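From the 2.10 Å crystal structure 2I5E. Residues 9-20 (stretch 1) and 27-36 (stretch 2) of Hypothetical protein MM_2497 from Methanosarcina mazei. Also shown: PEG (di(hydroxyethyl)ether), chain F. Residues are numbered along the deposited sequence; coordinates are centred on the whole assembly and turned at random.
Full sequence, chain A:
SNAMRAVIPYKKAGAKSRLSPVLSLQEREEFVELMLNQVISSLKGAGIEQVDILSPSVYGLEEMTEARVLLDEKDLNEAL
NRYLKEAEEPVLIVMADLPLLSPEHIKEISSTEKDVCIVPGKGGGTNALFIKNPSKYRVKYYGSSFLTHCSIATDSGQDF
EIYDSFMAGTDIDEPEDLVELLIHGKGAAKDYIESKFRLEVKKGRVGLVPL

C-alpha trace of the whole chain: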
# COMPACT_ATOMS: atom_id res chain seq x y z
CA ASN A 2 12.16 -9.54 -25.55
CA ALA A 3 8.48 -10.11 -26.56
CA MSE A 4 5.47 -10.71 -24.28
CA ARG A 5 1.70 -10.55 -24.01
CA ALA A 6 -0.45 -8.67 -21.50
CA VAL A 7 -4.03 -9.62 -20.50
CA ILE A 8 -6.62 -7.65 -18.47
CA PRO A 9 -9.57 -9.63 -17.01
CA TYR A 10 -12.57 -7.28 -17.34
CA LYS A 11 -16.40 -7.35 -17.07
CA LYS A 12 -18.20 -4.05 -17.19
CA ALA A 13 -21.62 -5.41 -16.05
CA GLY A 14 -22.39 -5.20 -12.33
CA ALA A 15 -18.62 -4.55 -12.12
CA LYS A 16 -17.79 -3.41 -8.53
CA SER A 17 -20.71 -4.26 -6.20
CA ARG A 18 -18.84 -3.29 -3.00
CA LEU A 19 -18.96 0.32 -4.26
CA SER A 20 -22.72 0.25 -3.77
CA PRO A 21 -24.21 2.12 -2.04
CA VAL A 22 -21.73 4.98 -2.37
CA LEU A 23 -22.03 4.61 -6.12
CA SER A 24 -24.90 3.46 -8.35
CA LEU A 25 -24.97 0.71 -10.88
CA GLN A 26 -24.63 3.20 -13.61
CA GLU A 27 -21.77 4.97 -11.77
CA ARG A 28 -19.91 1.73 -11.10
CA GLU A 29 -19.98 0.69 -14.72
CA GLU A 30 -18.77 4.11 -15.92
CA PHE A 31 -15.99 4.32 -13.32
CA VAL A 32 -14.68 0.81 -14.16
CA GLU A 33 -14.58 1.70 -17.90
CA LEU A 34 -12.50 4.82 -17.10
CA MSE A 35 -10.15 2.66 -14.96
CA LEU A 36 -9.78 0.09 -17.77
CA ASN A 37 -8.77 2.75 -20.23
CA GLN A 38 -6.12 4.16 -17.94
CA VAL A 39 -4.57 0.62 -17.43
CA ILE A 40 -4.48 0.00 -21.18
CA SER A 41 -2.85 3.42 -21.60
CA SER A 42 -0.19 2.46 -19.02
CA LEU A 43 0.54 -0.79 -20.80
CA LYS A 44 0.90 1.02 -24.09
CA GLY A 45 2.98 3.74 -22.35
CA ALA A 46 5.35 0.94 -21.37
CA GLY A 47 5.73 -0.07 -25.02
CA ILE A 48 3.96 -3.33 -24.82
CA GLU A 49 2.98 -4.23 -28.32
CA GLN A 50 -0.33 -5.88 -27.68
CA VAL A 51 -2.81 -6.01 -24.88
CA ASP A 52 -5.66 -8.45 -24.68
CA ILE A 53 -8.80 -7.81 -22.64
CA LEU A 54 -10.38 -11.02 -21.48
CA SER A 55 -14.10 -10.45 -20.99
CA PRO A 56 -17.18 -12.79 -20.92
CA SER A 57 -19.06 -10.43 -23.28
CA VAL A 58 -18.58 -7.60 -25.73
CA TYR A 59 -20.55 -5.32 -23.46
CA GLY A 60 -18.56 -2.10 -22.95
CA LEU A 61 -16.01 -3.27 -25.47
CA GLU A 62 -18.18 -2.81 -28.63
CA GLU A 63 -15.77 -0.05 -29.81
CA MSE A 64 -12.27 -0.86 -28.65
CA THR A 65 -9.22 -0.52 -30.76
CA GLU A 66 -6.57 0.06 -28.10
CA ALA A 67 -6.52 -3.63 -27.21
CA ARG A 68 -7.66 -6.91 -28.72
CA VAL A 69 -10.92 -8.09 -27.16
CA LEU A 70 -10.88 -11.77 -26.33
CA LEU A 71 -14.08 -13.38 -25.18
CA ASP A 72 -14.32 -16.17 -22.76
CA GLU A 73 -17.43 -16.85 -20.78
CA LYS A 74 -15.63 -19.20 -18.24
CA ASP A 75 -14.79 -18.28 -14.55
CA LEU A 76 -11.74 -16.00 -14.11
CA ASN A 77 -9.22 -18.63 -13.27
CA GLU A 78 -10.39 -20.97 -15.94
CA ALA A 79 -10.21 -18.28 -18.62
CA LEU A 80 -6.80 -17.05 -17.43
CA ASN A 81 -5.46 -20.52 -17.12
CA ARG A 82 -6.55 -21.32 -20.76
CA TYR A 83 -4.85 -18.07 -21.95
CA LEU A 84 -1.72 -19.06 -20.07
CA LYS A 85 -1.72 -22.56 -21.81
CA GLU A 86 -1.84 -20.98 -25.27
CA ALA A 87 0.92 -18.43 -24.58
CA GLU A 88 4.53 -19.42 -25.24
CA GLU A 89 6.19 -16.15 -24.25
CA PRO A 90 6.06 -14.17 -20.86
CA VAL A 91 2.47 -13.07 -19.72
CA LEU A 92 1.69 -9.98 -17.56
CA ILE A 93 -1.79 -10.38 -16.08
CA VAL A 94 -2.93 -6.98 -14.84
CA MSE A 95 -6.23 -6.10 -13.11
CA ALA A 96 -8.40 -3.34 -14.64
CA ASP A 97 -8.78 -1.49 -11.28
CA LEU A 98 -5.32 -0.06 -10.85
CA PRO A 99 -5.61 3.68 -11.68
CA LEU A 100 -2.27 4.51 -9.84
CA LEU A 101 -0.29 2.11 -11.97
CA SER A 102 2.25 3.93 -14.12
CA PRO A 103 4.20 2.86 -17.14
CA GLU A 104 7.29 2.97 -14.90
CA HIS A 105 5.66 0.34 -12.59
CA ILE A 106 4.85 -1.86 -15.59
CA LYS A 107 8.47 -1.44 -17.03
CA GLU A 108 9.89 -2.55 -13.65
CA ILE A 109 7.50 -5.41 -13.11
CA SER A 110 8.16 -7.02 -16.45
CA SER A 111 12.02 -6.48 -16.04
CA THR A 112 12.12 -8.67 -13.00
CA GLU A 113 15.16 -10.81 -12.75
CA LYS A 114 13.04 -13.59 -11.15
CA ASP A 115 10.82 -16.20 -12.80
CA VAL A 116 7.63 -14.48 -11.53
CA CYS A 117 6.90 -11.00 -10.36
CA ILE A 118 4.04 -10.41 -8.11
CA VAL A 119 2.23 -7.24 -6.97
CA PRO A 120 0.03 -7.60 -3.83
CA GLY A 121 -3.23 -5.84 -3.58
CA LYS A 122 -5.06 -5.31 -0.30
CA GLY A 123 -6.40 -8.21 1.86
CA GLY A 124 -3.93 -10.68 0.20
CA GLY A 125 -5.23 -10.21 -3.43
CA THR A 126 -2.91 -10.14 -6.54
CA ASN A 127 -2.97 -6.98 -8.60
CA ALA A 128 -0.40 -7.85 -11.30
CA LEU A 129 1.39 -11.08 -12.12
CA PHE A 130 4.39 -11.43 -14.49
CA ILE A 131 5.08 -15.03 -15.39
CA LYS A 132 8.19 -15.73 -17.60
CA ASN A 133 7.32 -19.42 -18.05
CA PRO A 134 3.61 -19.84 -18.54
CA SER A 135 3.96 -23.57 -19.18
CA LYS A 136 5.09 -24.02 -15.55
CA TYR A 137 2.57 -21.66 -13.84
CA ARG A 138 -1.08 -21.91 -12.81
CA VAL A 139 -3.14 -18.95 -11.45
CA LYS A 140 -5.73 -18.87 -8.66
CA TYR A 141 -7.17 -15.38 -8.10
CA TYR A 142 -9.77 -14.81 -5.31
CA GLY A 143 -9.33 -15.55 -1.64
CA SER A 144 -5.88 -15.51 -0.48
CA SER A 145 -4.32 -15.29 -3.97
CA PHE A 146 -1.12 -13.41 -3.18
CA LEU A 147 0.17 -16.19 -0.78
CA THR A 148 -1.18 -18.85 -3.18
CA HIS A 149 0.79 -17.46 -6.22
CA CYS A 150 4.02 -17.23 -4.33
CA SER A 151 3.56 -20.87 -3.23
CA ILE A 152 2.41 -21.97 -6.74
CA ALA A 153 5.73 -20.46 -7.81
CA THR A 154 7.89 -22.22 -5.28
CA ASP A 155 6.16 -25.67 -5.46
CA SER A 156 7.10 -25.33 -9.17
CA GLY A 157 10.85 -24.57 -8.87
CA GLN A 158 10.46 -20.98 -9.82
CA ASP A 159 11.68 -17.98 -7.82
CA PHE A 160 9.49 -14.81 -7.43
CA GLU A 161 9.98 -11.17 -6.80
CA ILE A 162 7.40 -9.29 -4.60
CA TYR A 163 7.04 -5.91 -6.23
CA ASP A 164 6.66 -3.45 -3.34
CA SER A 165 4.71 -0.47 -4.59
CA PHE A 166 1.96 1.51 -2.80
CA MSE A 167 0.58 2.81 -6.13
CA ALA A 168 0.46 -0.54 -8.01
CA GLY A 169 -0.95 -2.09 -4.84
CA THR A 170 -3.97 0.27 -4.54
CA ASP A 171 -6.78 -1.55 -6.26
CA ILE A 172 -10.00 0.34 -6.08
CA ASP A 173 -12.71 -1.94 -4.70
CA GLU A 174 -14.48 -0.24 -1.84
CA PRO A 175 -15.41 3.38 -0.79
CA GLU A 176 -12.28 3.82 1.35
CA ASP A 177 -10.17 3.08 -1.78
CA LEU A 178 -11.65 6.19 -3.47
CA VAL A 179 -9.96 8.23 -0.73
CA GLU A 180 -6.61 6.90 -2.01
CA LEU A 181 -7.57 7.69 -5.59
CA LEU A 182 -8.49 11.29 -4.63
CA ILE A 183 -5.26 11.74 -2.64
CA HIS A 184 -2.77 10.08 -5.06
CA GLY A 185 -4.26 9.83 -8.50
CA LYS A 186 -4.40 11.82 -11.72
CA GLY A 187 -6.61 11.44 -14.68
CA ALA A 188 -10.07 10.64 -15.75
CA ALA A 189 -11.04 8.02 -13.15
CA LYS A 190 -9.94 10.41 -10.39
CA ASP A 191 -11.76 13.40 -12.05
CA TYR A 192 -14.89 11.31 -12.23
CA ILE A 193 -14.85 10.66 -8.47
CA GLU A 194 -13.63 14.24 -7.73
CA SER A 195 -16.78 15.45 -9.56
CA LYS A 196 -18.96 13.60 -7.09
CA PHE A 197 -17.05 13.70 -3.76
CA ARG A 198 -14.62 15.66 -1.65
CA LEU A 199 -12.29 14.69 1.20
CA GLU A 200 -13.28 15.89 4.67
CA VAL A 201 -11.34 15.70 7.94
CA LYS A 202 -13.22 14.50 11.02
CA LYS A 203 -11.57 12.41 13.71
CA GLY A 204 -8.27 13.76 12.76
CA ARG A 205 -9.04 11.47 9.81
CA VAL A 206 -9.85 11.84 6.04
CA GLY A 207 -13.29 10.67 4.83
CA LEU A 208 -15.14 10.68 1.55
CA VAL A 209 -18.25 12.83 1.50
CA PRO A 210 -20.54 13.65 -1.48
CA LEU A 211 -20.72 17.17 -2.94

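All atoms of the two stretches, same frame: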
# COMPACT_ATOMS: atom_id res chain seq x y z
N PRO A 9 -8.23 -9.09 -17.35
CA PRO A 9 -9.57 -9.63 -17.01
C PRO A 9 -10.55 -8.48 -16.74
O PRO A 9 -10.26 -7.58 -15.94
CB PRO A 9 -9.29 -10.45 -15.73
CG PRO A 9 -7.94 -9.97 -15.20
CD PRO A 9 -7.17 -9.43 -16.38
N TYR A 10 -11.66 -8.43 -17.44
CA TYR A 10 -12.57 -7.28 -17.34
C TYR A 10 -14.03 -7.70 -17.60
O TYR A 10 -14.32 -8.42 -18.56
CB TYR A 10 -12.17 -6.21 -18.35
CG TYR A 10 -13.02 -4.98 -18.35
CD1 TYR A 10 -13.02 -4.11 -17.22
CD2 TYR A 10 -13.83 -4.65 -19.47
CE1 TYR A 10 -13.79 -2.99 -17.19
CE2 TYR A 10 -14.61 -3.50 -19.43
CZ TYR A 10 -14.56 -2.67 -18.29
OH TYR A 10 -15.30 -1.55 -18.22
N LYS A 11 -14.96 -7.22 -16.79
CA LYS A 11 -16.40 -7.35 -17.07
C LYS A 11 -17.04 -6.06 -16.61
O LYS A 11 -17.06 -5.78 -15.40
CB LYS A 11 -16.98 -8.62 -16.36
CG LYS A 11 -18.54 -8.76 -16.19
CD LYS A 11 -18.89 -10.25 -15.76
CE LYS A 11 -20.33 -10.64 -15.30
NZ LYS A 11 -21.34 -10.00 -16.12
N LYS A 12 -17.54 -5.27 -17.56
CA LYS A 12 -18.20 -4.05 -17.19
C LYS A 12 -19.49 -4.26 -16.37
O LYS A 12 -19.75 -3.49 -15.44
CB LYS A 12 -18.45 -3.17 -18.45
CG LYS A 12 -19.24 -1.92 -18.19
CD LYS A 12 -19.11 -0.99 -19.35
CE LYS A 12 -20.23 0.05 -19.33
NZ LYS A 12 -19.66 1.18 -20.08
N ALA A 13 -20.29 -5.30 -16.67
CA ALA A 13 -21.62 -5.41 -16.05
C ALA A 13 -21.70 -5.82 -14.59
O ALA A 13 -21.18 -6.86 -14.20
CB ALA A 13 -22.50 -6.34 -16.87
N GLY A 14 -22.41 -5.02 -13.79
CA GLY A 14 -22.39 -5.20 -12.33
C GLY A 14 -21.02 -5.08 -11.66
O GLY A 14 -20.82 -5.62 -10.58
N ALA A 15 -20.09 -4.33 -12.27
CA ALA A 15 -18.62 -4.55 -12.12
C ALA A 15 -17.99 -4.66 -10.74
O ALA A 15 -17.04 -5.53 -10.56
CB ALA A 15 -17.90 -3.52 -12.89
N LYS A 16 -18.45 -3.78 -9.83
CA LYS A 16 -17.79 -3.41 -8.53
C LYS A 16 -18.87 -3.23 -7.41
O LYS A 16 -19.04 -2.18 -6.83
CB LYS A 16 -16.99 -2.09 -8.64
CG LYS A 16 -15.59 -2.16 -9.36
CD LYS A 16 -14.59 -3.02 -8.59
CE LYS A 16 -13.22 -3.12 -9.35
NZ LYS A 16 -12.36 -3.83 -8.37
N SER A 17 -19.59 -4.28 -7.12
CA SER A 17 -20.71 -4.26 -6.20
C SER A 17 -20.35 -3.74 -4.80
O SER A 17 -21.22 -3.18 -4.17
CB SER A 17 -21.23 -5.69 -6.08
OG SER A 17 -20.25 -6.41 -5.35
N ARG A 18 -19.10 -3.87 -4.32
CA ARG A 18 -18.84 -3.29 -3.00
C ARG A 18 -18.72 -1.75 -3.00
O ARG A 18 -18.53 -1.16 -1.96
CB ARG A 18 -17.69 -3.92 -2.18
CG ARG A 18 -17.44 -5.39 -2.38
CD ARG A 18 -16.29 -5.80 -1.51
NE ARG A 18 -16.65 -5.80 -0.10
CZ ARG A 18 -17.12 -6.88 0.58
NH1 ARG A 18 -17.28 -8.06 -0.03
NH2 ARG A 18 -17.43 -6.81 1.87
N LEU A 19 -18.90 -1.12 -4.15
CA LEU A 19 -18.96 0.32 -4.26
C LEU A 19 -20.34 0.88 -4.08
O LEU A 19 -20.50 2.05 -3.91
CB LEU A 19 -18.47 0.73 -5.63
CG LEU A 19 -17.10 1.36 -5.66
CD1 LEU A 19 -16.38 1.09 -4.43
CD2 LEU A 19 -16.29 1.00 -6.81
N SER A 20 -21.33 0.02 -4.17
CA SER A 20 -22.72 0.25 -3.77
C SER A 20 -22.85 0.04 -2.25
O SER A 20 -22.40 -0.97 -1.71
CB SER A 20 -23.67 -0.68 -4.51
OG SER A 20 -24.93 -0.77 -3.83
N GLU A 27 -23.07 4.30 -12.09
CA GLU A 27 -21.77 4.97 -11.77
C GLU A 27 -20.61 3.96 -11.78
O GLU A 27 -19.58 4.22 -12.36
CB GLU A 27 -21.82 5.74 -10.47
CG GLU A 27 -22.65 6.97 -10.61
CD GLU A 27 -23.09 7.56 -9.29
OE1 GLU A 27 -23.29 8.78 -9.33
OE2 GLU A 27 -23.27 6.82 -8.24
N ARG A 28 -20.83 2.83 -11.10
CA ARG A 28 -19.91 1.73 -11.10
C ARG A 28 -19.45 1.37 -12.48
O ARG A 28 -18.28 1.25 -12.72
CB ARG A 28 -20.55 0.55 -10.39
CG ARG A 28 -20.55 0.79 -8.89
CD ARG A 28 -21.73 0.00 -8.20
NE ARG A 28 -21.77 -1.38 -8.71
CZ ARG A 28 -22.76 -2.27 -8.55
NH1 ARG A 28 -23.88 -1.95 -7.88
NH2 ARG A 28 -22.61 -3.50 -9.09
N GLU A 29 -20.36 1.18 -13.43
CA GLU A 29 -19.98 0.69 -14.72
C GLU A 29 -19.18 1.77 -15.41
O GLU A 29 -18.19 1.49 -16.07
CB GLU A 29 -21.23 0.34 -15.56
CG GLU A 29 -22.06 -0.75 -14.98
CD GLU A 29 -22.90 -1.41 -16.03
OE1 GLU A 29 -23.37 -2.49 -15.70
OE2 GLU A 29 -23.06 -0.89 -17.17
N GLU A 30 -19.59 3.02 -15.29
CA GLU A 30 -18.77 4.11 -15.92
C GLU A 30 -17.34 4.26 -15.35
O GLU A 30 -16.39 4.38 -16.08
CB GLU A 30 -19.50 5.45 -15.84
CG GLU A 30 -19.87 5.92 -17.23
CD GLU A 30 -18.89 6.90 -17.84
OE1 GLU A 30 -17.78 6.48 -18.31
OE2 GLU A 30 -19.30 8.11 -17.87
N PHE A 31 -17.23 4.26 -14.02
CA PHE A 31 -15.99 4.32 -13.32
C PHE A 31 -15.05 3.23 -13.86
O PHE A 31 -14.03 3.49 -14.42
CB PHE A 31 -16.28 4.11 -11.82
CG PHE A 31 -15.10 4.31 -10.95
CD1 PHE A 31 -14.23 5.38 -11.18
CD2 PHE A 31 -14.84 3.44 -9.90
CE1 PHE A 31 -13.15 5.57 -10.42
CE2 PHE A 31 -13.73 3.63 -9.09
CZ PHE A 31 -12.90 4.71 -9.34
N VAL A 32 -15.44 1.97 -13.70
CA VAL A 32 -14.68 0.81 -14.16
C VAL A 32 -14.14 0.97 -15.62
O VAL A 32 -12.98 0.73 -15.93
CB VAL A 32 -15.70 -0.33 -13.94
CG1 VAL A 32 -16.09 -1.12 -15.18
CG2 VAL A 32 -15.47 -1.08 -12.61
N GLU A 33 -14.99 1.42 -16.51
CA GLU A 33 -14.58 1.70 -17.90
C GLU A 33 -13.48 2.73 -17.94
O GLU A 33 -12.48 2.57 -18.63
CB GLU A 33 -15.76 2.24 -18.71
CG GLU A 33 -15.34 2.55 -20.17
CD GLU A 33 -16.57 2.79 -21.09
OE1 GLU A 33 -17.49 1.95 -21.08
OE2 GLU A 33 -16.59 3.84 -21.81
N LEU A 34 -13.64 3.80 -17.17
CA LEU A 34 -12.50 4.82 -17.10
C LEU A 34 -11.21 4.18 -16.55
O LEU A 34 -10.12 4.45 -17.05
CB LEU A 34 -12.88 6.08 -16.29
CG LEU A 34 -14.11 6.81 -16.75
CD1 LEU A 34 -14.45 7.94 -15.81
CD2 LEU A 34 -13.93 7.31 -18.19
N MSE A 35 -11.34 3.33 -15.53
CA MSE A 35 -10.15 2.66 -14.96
C MSE A 35 -9.52 1.75 -15.96
O MSE A 35 -8.31 1.78 -16.09
CB MSE A 35 -10.47 1.93 -13.67
CG MSE A 35 -10.64 2.91 -12.52
SE MSE A 35 -10.65 2.00 -10.82
CE MSE A 35 -12.32 0.92 -10.87
N LEU A 36 -10.32 0.98 -16.71
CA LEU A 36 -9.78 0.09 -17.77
C LEU A 36 -8.88 0.83 -18.73
O LEU A 36 -7.78 0.36 -19.11
CB LEU A 36 -10.92 -0.57 -18.58
CG LEU A 36 -10.56 -1.56 -19.70
CD1 LEU A 36 -9.86 -2.85 -19.15
CD2 LEU A 36 -11.80 -1.92 -20.67
C1 PEG F . -14.22 -5.45 -14.04
O1 PEG F . -13.73 -6.80 -14.05
C2 PEG F . -13.86 -4.93 -12.66
O2 PEG F . -12.62 -4.20 -12.73
C3 PEG F . -12.99 -2.87 -13.12
C4 PEG F . -11.76 -1.98 -13.26
O4 PEG F . -11.73 -1.10 -14.37

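Stretch 1 is an irregular segment, mostly loop and turn, that runs along one side of the helical segment 27-36, part of a longer helix; together the two bury 793 Å² of surface. As the loop advances, its partners move back toward the beginning of stretch 2, from Leu36 near Tyr10 to Arg28 near Lys16.

Pro9 lies beyond reach of the helix, so the contact begins with Tyr10, a buried residue whose CA-to-CB bond points toward it. The phenol ring offers a broad flat surface, and Leu36 lays a methyl group over one face: Leu36 CD2 sits 3.6 Å from the ring centroid of Tyr10, only 19° off the normal, a well-formed CH-pi contact. Val32 adds a second apolar contact, its CG1 lying 3.6 Å from Tyr10 CE1. The hydroxyl reaches the helix backbone, with Tyr10 OH 3.3 Å from Glu33 CA, but its angle to the Glu33 amide is too poor for a hydrogen bond.

Lys11 points away from the helix and makes no contact with it, as suits a long charged side chain at an exposed position. Its backbone N instead donates a weak hydrogen bond of 3.0 Å to O1 of PEG, a molecule probably from the crystallisation liquor. PEG also bridges to the helix, where its O4 lies 2.7 Å from Val32 O.

Lys12 leaves the backbone sideways, but its extended chain, with all four chi angles t, carries the amine to the helix. Lys12 NZ and Glu33 OE1 form a short salt bridge of 2.5 Å, hydrogen-bonded as well as ionic. The length of lysine matters here, since the charge must be delivered some way from the backbone.

Lys12 also opens a type II turn that ends at Ala15. The CA-to-CB bond of Ala13 points away from the helix, though its CB still lies 4.1 Å from Glu29 OE1, and its CA passes 3.4 Å from the same oxygen. The same carboxylate oxygen, Glu29 OE1, accepts a weak hydrogen bond of 3.3 Å from Gly14 N. Gly14 has a positive phi of 60°, a conformation that favours glycine. Its carbonyl O in turn accepts a weak 3.1 Å bond from Arg28 NH2, approaching at the edge of the guanidinium, where the N-H groups point. One glycine thus engages two successive helix residues through its backbone alone.

Ala15 turns its methyl toward the helix, and Ala15 CB packs 3.5 Å from Val32 CG2. Lys16 uses its aliphatic portion similarly: Lys16 CG lies 3.4 Å from Val32 CG2, while the end of the side chain leads away and its amine is satisfied elsewhere in the structure.

In the short 3-10 segment, Ser17 presents its CA over one face of the Arg28 guanidinium, 3.5 Å from NH2, whereas Arg18 points away. Leu19 suits a buried site: its CB lies 3.9 Å from Arg28 CG, and its CD2 meets the edge of the Phe31 ring, 4.2 Å from Phe31 CD2. Ser20 closes the contact, with its CB 3.6 Å from Arg28 NH1.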